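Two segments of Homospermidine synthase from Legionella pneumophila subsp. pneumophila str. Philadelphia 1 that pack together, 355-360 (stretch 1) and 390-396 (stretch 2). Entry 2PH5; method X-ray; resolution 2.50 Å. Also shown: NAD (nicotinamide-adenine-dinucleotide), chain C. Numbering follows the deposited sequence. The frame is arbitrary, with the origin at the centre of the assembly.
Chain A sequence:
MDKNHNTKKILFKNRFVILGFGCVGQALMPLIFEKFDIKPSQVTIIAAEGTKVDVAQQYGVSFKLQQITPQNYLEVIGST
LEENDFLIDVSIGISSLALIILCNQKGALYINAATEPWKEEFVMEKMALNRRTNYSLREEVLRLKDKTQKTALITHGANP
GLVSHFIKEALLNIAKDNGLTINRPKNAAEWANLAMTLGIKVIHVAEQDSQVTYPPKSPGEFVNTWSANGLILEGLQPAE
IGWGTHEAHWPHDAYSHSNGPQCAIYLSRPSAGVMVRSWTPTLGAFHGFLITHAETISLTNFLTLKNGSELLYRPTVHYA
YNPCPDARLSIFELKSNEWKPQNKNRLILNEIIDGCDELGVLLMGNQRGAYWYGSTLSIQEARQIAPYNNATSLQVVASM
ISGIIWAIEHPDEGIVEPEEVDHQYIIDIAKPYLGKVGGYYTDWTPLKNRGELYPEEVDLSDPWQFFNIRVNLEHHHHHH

Stretch 1, residues 355-360: GCDELG
Stretch 2, residues 390-396: NATSLQV

Residues 356-360 form a β-strand that packs against the first turns of a helix beginning at Ala 391. Both elements continue later in the chain, and their N-to-C directions diverge by 42°, with a closest approach of 8.1 Å between axes. The CA atoms of Asp 357 and Ala 391 lie 5.6 Å apart, whereas those of Leu 359 and Gln 395 are separated by 8.3 Å, so the strand lies nearer the helix at its beginning. Together the two segments bury 243 Å², most of it contributed by Asp 357 and Gln 395.

Asp 357 is the centre of the contact. From an extended backbone (phi/psi -121/115) its CB points toward the helix, and a t rotamer (chi1 -164°, chi2 -35°) carries the carboxylate to Thr 392. There OD2 of Asp 357 accepts a short hydrogen bond of 2.6 Å from OG1 of Thr 392, whose chi1 is m (-53°). The CA-to-CB bond of Thr 392 runs sideways to the strand, yet its hydroxyl still reaches the acid. Ala 391 lies at the closest point of the register, its CB 3.7 Å from CB of Asp 357; its side chain is a single methyl, which fits the 5.6 Å between the CA atoms of Ala 391 and Asp 357.

Gln 395, one helical turn beyond Ala 391, also directs its CB toward the strand. Its m, t side chain (chi1 -65°, chi2 172°, chi3 -53°) extends to span the wider part of the interface and lays the amide beside Asp 357. NE2 of Gln 395 donates a weak hydrogen bond to the backbone O of Asp 357 (3.2 Å, N-H...O angle 128°), while OE1 of Gln 395 lies 3.3 Å from CG of Asp 357. Asp 357 is thus engaged through both its side chain and its main chain. NE2 of Gln 395 also packs 3.9 Å from CB of Leu 359, a buried residue with chi1 t (171°) and chi2 p (62°).

Strand alternation explains the pattern: Asp 357 and Leu 359 point toward the helix, and the intervening Glu 358 points away, its carboxylate oxygens hydrogen-bonded elsewhere in the structure. Before the strand, Gly 355 adopts phi/psi 107/177, where a CB would jam against the preceding carbonyl oxygen.

The helix start is secured by Asn 390 (chi1 p, 53°), whose OD1 caps N of Ser 393 at 2.6 Å; reciprocally, N of Asn 390 donates to OG of Ser 393 at 2.8 Å. Further along, Val 396 (chi1 t, -169°) brings CG1 within 3.5 Å of C4N of NAD.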

# COMPACT_ATOMS: atom_id res chain seq x y z
N GLY A 355 12.57 -4.06 13.20
CA GLY A 355 12.47 -2.77 12.52
C GLY A 355 12.99 -1.56 13.26
O GLY A 355 13.41 -1.63 14.42
N CYS A 356 12.94 -0.42 12.59
CA CYS A 356 13.42 0.81 13.19
C CYS A 356 12.73 2.03 12.58
O CYS A 356 12.02 1.93 11.58
CB CYS A 356 14.93 0.91 13.01
SG CYS A 356 15.46 1.00 11.31
N ASP A 357 12.96 3.18 13.19
CA ASP A 357 12.36 4.40 12.71
C ASP A 357 13.47 5.39 12.36
O ASP A 357 14.23 5.81 13.24
CB ASP A 357 11.45 4.99 13.79
CG ASP A 357 10.50 6.04 13.26
OD1 ASP A 357 10.90 6.80 12.34
OD2 ASP A 357 9.35 6.13 13.75
N GLU A 358 13.58 5.73 11.08
CA GLU A 358 14.60 6.68 10.63
C GLU A 358 14.00 8.05 10.43
O GLU A 358 13.46 8.34 9.37
CB GLU A 358 15.24 6.27 9.31
CG GLU A 358 16.40 5.34 9.48
CD GLU A 358 17.45 5.50 8.40
OE1 GLU A 358 17.09 5.57 7.19
OE2 GLU A 358 18.65 5.54 8.77
N LEU A 359 14.10 8.88 11.45
CA LEU A 359 13.58 10.24 11.38
C LEU A 359 14.73 11.21 11.19
O LEU A 359 15.73 11.14 11.90
CB LEU A 359 12.84 10.58 12.68
CG LEU A 359 12.43 12.06 12.81
CD1 LEU A 359 11.48 12.42 11.68
CD2 LEU A 359 11.77 12.30 14.18
N GLY A 360 14.60 12.10 10.21
CA GLY A 360 15.66 13.05 9.97
C GLY A 360 15.30 14.08 8.92
O GLY A 360 14.17 14.10 8.43
N ASN A 390 8.26 2.43 21.71
CA ASN A 390 8.66 1.79 20.48
C ASN A 390 9.62 2.81 19.89
O ASN A 390 9.84 3.87 20.47
CB ASN A 390 7.49 1.50 19.53
CG ASN A 390 6.62 2.71 19.24
OD1 ASN A 390 7.12 3.80 18.94
ND2 ASN A 390 5.31 2.52 19.29
N ALA A 391 10.21 2.49 18.74
CA ALA A 391 11.16 3.38 18.09
C ALA A 391 10.57 4.78 17.91
O ALA A 391 11.21 5.78 18.24
CB ALA A 391 11.57 2.80 16.75
N THR A 392 9.35 4.84 17.40
CA THR A 392 8.66 6.10 17.14
C THR A 392 8.38 6.92 18.40
O THR A 392 8.78 8.07 18.48
CB THR A 392 7.31 5.86 16.41
OG1 THR A 392 7.55 5.06 15.24
CG2 THR A 392 6.66 7.17 16.01
N SER A 393 7.68 6.32 19.36
CA SER A 393 7.36 7.06 20.58
C SER A 393 8.61 7.57 21.29
O SER A 393 8.66 8.73 21.71
CB SER A 393 6.54 6.18 21.54
OG SER A 393 7.30 5.08 22.00
N LEU A 394 9.63 6.72 21.40
CA LEU A 394 10.86 7.11 22.08
C LEU A 394 11.53 8.34 21.49
O LEU A 394 12.13 9.13 22.22
CB LEU A 394 11.87 5.95 22.11
CG LEU A 394 13.10 6.23 22.99
CD1 LEU A 394 12.62 6.67 24.38
CD2 LEU A 394 13.99 4.99 23.10
N GLN A 395 11.43 8.52 20.18
CA GLN A 395 12.06 9.68 19.57
C GLN A 395 11.27 10.93 19.92
O GLN A 395 11.83 12.03 20.00
CB GLN A 395 12.14 9.51 18.05
CG GLN A 395 13.03 8.39 17.60
CD GLN A 395 12.92 8.13 16.10
OE1 GLN A 395 11.83 7.96 15.57
NE2 GLN A 395 14.06 8.10 15.42
N VAL A 396 9.97 10.77 20.16
CA VAL A 396 9.13 11.91 20.49
C VAL A 396 9.30 12.36 21.93
O VAL A 396 9.41 13.56 22.20
CB VAL A 396 7.64 11.58 20.27
CG1 VAL A 396 6.82 12.85 20.36
CG2 VAL A 396 7.46 10.90 18.93
PA NAD C . -3.81 10.19 22.15
O1A NAD C . -5.12 10.41 21.44
O2A NAD C . -3.25 8.81 22.16
O5B NAD C . -3.89 10.70 23.68
C5B NAD C . -4.45 11.98 23.99
C4B NAD C . -4.97 11.94 25.44
O4B NAD C . -5.55 13.21 25.67
C3B NAD C . -6.06 10.89 25.70
O3B NAD C . -5.69 10.05 26.79
C2B NAD C . -7.29 11.70 26.00
O2B NAD C . -8.19 11.11 26.91
C1B NAD C . -6.73 13.05 26.44
N9A NAD C . -7.58 14.22 26.18
C8A NAD C . -8.46 14.32 25.09
N7A NAD C . -9.59 14.98 25.43
C5A NAD C . -9.46 15.30 26.74
C6A NAD C . -10.31 15.98 27.61
N6A NAD C . -11.49 16.49 27.25
N1A NAD C . -9.87 16.14 28.92
C2A NAD C . -8.66 15.65 29.36
N3A NAD C . -7.80 14.98 28.52
C4A NAD C . -8.23 14.82 27.23
O3 NAD C . -2.78 11.13 21.40
PN NAD C . -1.24 11.48 21.65
O1N NAD C . -0.55 11.35 20.34
O2N NAD C . -0.75 10.66 22.81
O5D NAD C . -1.53 12.99 22.02
C5D NAD C . -0.58 13.97 22.34
C4D NAD C . -0.38 14.76 21.06
O4D NAD C . 0.99 14.79 20.75
C3D NAD C . -1.12 15.47 19.95
O3D NAD C . -1.44 16.80 20.30
C2D NAD C . -0.13 15.37 18.80
O2D NAD C . -0.31 16.35 17.81
C1D NAD C . 1.22 15.44 19.52
N1N NAD C . 2.33 14.68 18.91
C2N NAD C . 3.48 15.33 18.52
C3N NAD C . 4.53 14.55 17.96
C7N NAD C . 5.81 15.16 17.53
O7N NAD C . 6.77 14.32 17.02
N7N NAD C . 6.06 16.45 17.63
C4N NAD C . 4.39 13.13 17.81
C5N NAD C . 3.20 12.51 18.23
C6N NAD C . 2.17 13.26 18.77